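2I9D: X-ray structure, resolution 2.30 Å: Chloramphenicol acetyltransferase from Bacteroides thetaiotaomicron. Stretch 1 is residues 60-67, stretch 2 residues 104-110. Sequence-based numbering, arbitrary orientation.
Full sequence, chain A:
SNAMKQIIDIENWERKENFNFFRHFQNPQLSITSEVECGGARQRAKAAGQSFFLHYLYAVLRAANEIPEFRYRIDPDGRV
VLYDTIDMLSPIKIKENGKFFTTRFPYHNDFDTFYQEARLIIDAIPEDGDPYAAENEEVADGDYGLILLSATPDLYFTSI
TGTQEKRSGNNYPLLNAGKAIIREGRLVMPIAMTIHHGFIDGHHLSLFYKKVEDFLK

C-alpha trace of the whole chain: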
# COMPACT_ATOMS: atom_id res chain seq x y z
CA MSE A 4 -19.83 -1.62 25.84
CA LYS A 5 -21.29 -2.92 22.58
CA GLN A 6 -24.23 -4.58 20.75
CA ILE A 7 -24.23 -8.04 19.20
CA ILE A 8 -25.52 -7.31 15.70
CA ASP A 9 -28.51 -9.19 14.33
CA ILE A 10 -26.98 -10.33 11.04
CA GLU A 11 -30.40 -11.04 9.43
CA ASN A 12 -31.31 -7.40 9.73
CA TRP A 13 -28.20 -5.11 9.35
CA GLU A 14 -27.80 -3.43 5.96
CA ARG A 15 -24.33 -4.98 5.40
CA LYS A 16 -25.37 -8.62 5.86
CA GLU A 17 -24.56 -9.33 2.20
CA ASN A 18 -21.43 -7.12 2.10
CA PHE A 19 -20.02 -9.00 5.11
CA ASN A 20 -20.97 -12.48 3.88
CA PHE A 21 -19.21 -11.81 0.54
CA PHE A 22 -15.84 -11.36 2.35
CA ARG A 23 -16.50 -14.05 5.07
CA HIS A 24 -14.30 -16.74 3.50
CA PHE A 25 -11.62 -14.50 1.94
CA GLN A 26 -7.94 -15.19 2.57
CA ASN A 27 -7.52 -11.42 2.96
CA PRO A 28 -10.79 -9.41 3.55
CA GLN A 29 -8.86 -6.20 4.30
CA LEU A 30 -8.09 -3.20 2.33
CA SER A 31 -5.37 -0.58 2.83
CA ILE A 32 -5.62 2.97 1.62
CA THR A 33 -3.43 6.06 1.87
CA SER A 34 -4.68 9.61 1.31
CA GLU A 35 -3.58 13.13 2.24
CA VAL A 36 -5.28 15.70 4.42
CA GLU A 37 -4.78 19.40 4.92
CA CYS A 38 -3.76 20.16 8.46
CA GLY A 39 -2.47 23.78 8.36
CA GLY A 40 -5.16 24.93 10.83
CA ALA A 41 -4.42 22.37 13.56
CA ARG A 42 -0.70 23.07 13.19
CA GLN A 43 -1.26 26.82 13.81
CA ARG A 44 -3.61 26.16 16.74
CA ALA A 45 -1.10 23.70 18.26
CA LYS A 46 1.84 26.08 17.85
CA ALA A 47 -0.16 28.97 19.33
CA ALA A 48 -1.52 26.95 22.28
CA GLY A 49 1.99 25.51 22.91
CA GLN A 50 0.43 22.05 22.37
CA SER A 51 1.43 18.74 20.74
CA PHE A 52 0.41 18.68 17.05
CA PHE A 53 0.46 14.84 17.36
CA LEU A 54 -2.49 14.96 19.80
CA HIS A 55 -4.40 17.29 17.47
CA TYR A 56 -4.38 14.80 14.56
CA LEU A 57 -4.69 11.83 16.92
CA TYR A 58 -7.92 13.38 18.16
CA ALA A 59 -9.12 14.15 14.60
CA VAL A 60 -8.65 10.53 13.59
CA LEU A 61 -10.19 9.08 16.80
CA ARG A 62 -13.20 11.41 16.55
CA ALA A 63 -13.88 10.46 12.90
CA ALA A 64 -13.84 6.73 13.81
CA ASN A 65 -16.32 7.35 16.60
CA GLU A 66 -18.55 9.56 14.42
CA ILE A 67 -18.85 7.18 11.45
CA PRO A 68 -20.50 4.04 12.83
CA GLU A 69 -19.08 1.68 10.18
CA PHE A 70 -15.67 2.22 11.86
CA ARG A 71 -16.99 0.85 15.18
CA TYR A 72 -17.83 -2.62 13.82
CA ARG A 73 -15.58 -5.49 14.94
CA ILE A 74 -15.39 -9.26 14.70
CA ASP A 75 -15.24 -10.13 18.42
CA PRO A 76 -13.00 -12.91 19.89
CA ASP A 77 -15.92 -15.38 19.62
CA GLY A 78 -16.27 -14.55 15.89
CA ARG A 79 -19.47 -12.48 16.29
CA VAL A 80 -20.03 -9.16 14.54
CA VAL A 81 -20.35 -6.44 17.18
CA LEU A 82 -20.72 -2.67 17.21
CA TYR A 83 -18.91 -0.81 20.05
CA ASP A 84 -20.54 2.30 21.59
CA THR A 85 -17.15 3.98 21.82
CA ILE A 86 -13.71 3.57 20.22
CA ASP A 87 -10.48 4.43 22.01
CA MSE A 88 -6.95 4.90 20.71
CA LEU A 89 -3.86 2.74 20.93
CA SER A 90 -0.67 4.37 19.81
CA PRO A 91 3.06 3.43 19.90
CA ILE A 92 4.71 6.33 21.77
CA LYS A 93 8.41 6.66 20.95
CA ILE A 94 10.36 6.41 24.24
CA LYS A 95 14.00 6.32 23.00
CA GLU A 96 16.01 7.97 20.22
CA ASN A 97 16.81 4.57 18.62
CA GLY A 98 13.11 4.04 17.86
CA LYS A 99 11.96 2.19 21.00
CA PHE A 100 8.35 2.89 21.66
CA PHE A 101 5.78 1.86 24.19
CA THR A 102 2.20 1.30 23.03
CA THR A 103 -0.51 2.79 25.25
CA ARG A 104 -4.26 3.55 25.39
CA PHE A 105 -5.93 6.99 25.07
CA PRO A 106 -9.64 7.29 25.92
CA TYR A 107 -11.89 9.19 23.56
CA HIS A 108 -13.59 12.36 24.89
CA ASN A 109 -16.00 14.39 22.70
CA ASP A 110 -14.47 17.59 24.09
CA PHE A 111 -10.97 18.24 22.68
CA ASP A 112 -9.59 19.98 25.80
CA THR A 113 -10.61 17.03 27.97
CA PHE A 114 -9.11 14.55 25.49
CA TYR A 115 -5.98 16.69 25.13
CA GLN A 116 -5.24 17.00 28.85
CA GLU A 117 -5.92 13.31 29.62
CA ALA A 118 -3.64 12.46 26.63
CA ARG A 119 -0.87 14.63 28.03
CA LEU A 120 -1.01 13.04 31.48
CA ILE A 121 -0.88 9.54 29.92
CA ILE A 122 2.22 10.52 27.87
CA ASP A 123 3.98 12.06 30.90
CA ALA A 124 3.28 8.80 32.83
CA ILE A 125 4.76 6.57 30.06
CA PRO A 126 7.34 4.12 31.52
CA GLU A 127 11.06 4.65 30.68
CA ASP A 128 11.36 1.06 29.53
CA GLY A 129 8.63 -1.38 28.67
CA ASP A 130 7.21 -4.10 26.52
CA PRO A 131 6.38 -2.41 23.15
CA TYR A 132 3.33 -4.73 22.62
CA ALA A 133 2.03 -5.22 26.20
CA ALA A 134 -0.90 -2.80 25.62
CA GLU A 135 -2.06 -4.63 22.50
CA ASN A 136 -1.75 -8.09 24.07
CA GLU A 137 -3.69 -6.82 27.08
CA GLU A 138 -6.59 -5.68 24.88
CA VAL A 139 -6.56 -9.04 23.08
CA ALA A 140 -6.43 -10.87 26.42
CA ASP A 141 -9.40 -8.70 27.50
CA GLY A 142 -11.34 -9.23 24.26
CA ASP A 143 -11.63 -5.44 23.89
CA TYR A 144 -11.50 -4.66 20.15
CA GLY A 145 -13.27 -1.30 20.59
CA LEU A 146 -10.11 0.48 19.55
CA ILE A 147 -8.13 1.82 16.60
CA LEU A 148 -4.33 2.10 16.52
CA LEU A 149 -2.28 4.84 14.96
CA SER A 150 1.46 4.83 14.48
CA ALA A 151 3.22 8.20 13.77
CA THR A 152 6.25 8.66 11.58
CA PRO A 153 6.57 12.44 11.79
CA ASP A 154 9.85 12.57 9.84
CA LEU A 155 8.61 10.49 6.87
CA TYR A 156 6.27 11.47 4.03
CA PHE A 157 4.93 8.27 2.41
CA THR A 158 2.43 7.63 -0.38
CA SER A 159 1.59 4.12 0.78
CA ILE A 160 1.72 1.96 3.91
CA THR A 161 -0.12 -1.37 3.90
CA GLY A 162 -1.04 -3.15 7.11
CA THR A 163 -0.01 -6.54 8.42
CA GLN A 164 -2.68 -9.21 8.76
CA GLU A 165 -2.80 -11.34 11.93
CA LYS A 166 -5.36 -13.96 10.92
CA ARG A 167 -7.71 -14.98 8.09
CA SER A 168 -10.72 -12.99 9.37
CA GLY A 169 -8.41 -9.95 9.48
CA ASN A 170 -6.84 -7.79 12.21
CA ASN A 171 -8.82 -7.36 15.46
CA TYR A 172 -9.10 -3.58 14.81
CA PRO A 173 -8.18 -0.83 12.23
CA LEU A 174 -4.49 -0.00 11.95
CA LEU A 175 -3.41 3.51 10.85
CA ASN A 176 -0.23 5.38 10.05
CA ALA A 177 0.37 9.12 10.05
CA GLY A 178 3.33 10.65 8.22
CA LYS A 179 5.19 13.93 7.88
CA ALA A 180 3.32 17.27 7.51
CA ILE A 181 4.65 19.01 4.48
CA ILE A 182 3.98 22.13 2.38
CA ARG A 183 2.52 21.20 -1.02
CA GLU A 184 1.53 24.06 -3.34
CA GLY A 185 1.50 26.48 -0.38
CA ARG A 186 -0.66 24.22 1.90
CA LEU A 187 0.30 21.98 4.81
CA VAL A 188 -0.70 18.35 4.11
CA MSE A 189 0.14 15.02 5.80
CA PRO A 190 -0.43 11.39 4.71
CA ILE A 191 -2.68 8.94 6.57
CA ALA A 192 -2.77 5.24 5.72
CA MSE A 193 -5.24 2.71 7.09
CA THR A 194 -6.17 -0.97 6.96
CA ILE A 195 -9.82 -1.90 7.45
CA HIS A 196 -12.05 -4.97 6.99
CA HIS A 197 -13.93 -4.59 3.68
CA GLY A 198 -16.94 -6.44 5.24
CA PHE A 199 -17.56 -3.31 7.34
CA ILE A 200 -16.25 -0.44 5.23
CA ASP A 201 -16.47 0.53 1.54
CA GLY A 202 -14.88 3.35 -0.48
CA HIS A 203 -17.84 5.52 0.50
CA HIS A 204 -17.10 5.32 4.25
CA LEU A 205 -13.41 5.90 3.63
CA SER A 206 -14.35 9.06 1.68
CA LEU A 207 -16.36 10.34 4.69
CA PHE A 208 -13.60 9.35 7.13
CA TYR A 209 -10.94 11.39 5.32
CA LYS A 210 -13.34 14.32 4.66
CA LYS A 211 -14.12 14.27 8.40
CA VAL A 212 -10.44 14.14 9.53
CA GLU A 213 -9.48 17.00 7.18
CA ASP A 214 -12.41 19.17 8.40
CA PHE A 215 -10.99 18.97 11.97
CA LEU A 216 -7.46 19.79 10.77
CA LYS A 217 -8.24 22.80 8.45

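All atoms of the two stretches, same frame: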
# COMPACT_ATOMS: atom_id res chain seq x y z
N VAL A 60 -8.47 11.88 14.09
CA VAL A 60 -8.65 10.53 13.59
C VAL A 60 -9.60 9.74 14.50
O VAL A 60 -10.51 9.04 14.01
CB VAL A 60 -7.27 9.80 13.43
CG1 VAL A 60 -7.43 8.27 13.34
CG2 VAL A 60 -6.51 10.34 12.23
N LEU A 61 -9.39 9.85 15.82
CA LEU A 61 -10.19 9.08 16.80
C LEU A 61 -11.67 9.52 16.77
O LEU A 61 -12.58 8.66 16.84
CB LEU A 61 -9.61 9.21 18.22
CG LEU A 61 -10.21 8.33 19.32
CD1 LEU A 61 -10.09 6.84 18.98
CD2 LEU A 61 -9.56 8.61 20.63
N ARG A 62 -11.87 10.83 16.65
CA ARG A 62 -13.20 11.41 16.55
C ARG A 62 -13.94 10.97 15.30
O ARG A 62 -15.11 10.62 15.38
CB ARG A 62 -13.14 12.94 16.63
CG ARG A 62 -14.53 13.62 16.55
CD ARG A 62 -14.54 15.01 17.17
NE ARG A 62 -15.75 15.76 16.85
CZ ARG A 62 -15.98 17.02 17.24
NH1 ARG A 62 -15.09 17.67 17.99
NH2 ARG A 62 -17.12 17.63 16.88
N ALA A 63 -13.27 10.96 14.14
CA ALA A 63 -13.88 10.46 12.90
C ALA A 63 -14.33 9.00 12.97
O ALA A 63 -15.37 8.62 12.42
CB ALA A 63 -12.94 10.69 11.71
N ALA A 64 -13.56 8.17 13.68
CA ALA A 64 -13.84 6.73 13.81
C ALA A 64 -15.06 6.52 14.71
O ALA A 64 -15.88 5.61 14.50
CB ALA A 64 -12.63 6.00 14.37
N ASN A 65 -15.16 7.36 15.73
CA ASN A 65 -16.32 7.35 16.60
C ASN A 65 -17.56 7.86 15.89
O ASN A 65 -18.64 7.26 16.04
CB ASN A 65 -16.02 8.13 17.87
CG ASN A 65 -15.31 7.29 18.89
OD1 ASN A 65 -15.93 6.48 19.57
ND2 ASN A 65 -13.99 7.45 19.00
N GLU A 66 -17.40 8.89 15.05
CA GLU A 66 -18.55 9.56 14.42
C GLU A 66 -19.13 8.88 13.20
O GLU A 66 -20.27 9.16 12.85
CB GLU A 66 -18.29 11.05 14.15
CG GLU A 66 -18.26 11.87 15.43
CD GLU A 66 -18.11 13.38 15.20
OE1 GLU A 66 -18.07 13.82 14.03
OE2 GLU A 66 -18.02 14.12 16.20
N ILE A 67 -18.38 7.96 12.59
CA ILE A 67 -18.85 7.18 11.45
C ILE A 67 -19.02 5.74 11.91
O ILE A 67 -18.03 5.04 12.12
CB ILE A 67 -17.87 7.29 10.22
CG1 ILE A 67 -17.67 8.76 9.84
CG2 ILE A 67 -18.39 6.53 9.02
CD1 ILE A 67 -16.41 9.03 9.04
N ARG A 104 -2.84 3.26 25.68
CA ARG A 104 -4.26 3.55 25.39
C ARG A 104 -4.65 5.00 25.75
O ARG A 104 -4.30 5.50 26.81
CB ARG A 104 -5.17 2.57 26.11
CG ARG A 104 -6.66 2.67 25.74
CD ARG A 104 -7.48 1.51 26.36
NE ARG A 104 -8.91 1.69 26.11
CZ ARG A 104 -9.80 0.71 25.92
NH1 ARG A 104 -9.43 -0.57 25.92
NH2 ARG A 104 -11.07 1.02 25.69
N PHE A 105 -5.40 5.65 24.85
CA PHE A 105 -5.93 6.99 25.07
C PHE A 105 -7.45 6.93 24.95
O PHE A 105 -7.97 6.50 23.92
CB PHE A 105 -5.36 8.02 24.05
CG PHE A 105 -3.87 8.12 24.06
CD1 PHE A 105 -3.23 9.08 24.86
CD2 PHE A 105 -3.08 7.24 23.30
CE1 PHE A 105 -1.83 9.18 24.89
CE2 PHE A 105 -1.69 7.32 23.33
CZ PHE A 105 -1.05 8.30 24.11
N PRO A 106 -8.17 7.32 26.02
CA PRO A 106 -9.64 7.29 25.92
C PRO A 106 -10.16 8.42 25.04
O PRO A 106 -9.62 9.53 25.07
CB PRO A 106 -10.10 7.48 27.38
CG PRO A 106 -8.96 8.29 28.03
CD PRO A 106 -7.69 7.75 27.35
N TYR A 107 -11.19 8.13 24.26
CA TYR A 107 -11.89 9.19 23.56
C TYR A 107 -12.74 10.09 24.50
O TYR A 107 -13.45 9.61 25.39
CB TYR A 107 -12.75 8.60 22.44
CG TYR A 107 -13.52 9.63 21.65
CD1 TYR A 107 -12.87 10.62 20.91
CD2 TYR A 107 -14.91 9.59 21.63
CE1 TYR A 107 -13.58 11.55 20.19
CE2 TYR A 107 -15.63 10.51 20.90
CZ TYR A 107 -14.98 11.49 20.20
OH TYR A 107 -15.73 12.40 19.49
N HIS A 108 -12.66 11.40 24.28
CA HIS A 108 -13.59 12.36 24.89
C HIS A 108 -14.10 13.25 23.77
O HIS A 108 -13.31 13.69 22.92
CB HIS A 108 -12.89 13.21 25.96
CG HIS A 108 -12.32 12.42 27.09
ND1 HIS A 108 -13.11 11.74 28.00
CD2 HIS A 108 -11.04 12.21 27.48
CE1 HIS A 108 -12.34 11.13 28.88
NE2 HIS A 108 -11.07 11.40 28.59
N ASN A 109 -15.41 13.53 23.75
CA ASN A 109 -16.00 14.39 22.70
C ASN A 109 -15.55 15.86 22.77
O ASN A 109 -15.66 16.61 21.78
CB ASN A 109 -17.53 14.24 22.66
CG ASN A 109 -18.17 14.92 21.43
OD1 ASN A 109 -17.49 15.45 20.53
ND2 ASN A 109 -19.52 14.91 21.40
N ASP A 110 -15.01 16.25 23.92
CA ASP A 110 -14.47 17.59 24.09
C ASP A 110 -12.94 17.56 23.94
O ASP A 110 -12.24 16.91 24.73
CB ASP A 110 -14.90 18.15 25.47
CG ASP A 110 -14.07 19.35 25.91
OD1 ASP A 110 -13.95 20.32 25.12
OD2 ASP A 110 -13.52 19.32 27.03

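Residues 60-66 form the end of a helix, and residues 104-110 leave a strand and run as loop past one side of it. No hydrogen bond or salt bridge joins the two stretches. Packing holds them together, and together they bury 304 Å². Tyr107 is the centre of the contact. It has the largest area covered of any residue here, 110 Å².

Tyr107 points its CA-to-CB bond toward the helix. Its chi1 is t (180°) and its chi2 is 62°. This extended conformation lays the ring along Leu61, Arg62 and Asn65. The hydroxyl reaches Arg62, with Tyr107 OH 3.4 Å from Arg62 CG. It makes no hydrogen bond to the helix. Tyrosine suits the place because its ring gives a broad apolar surface, while its polar end lies beside the partly exposed Arg62.

Leu61 is buried and also points toward the loop. Its rotamer is t for chi1 and p for chi2. This brings Leu61 CD2 to 3.7 Å from Tyr107 CB. Leu61 CD2 also lies 4.2 Å from Phe105 O, so it meets the backbone as well as the base of the tyrosine. A branched apolar side chain fits here, since it fills the space without needing a polar partner. Phe105 starts toward the helix, but with chi1 m its ring leads away, and little of it is covered.

Asn65 lies one helical turn after Leu61 and points the same way. Its chi1 is m (-84°), with chi2 at -78°. This turns the amide back along the helix, where Asn65 ND2 donates to Leu61 O at 2.8 Å. Leu61 O also accepts the helical bond from Asn65 N at 3.1 Å. The folded side chain lies over a face of the Tyr107 ring. Asn65 ND2 is 3.5 Å from Tyr107 CG, and Asn65 CB sits 4.3 Å from the ring centroid in a CH-pi contact, 26° off the ring normal. Asparagine suits this buried site because its polar atoms are satisfied. The side chain can therefore pack on the ring without leaving an unpaired amide.

The CA-to-CB bond of Arg62 points sideways to the loop. Its first three chi angles are all t, so the chain is nearly fully extended. Its aliphatic part passes the tyrosine hydroxyl, and its guanidinium continues toward Asn109. The head is steadied within the helix: Arg62 NE donates to Glu66 OE2 at 2.9 Å, a salt bridge across one turn. Glu66, with chi1 m and chi2 t, brings its carboxylate to this bond and contributes little to the contact with the loop.

Asn109 is exposed. Its CA-to-CB bond runs sideways, but with chi1 t its end comes nearer the helix. Asn109 OD1 lies over one face of the Arg62 guanidinium, 3.9 Å from Arg62 CZ. This is a contact of a polar oxygen with a cationic group, not a hydrogen bond. Pro106, His108 and Asp110 point away from the helix.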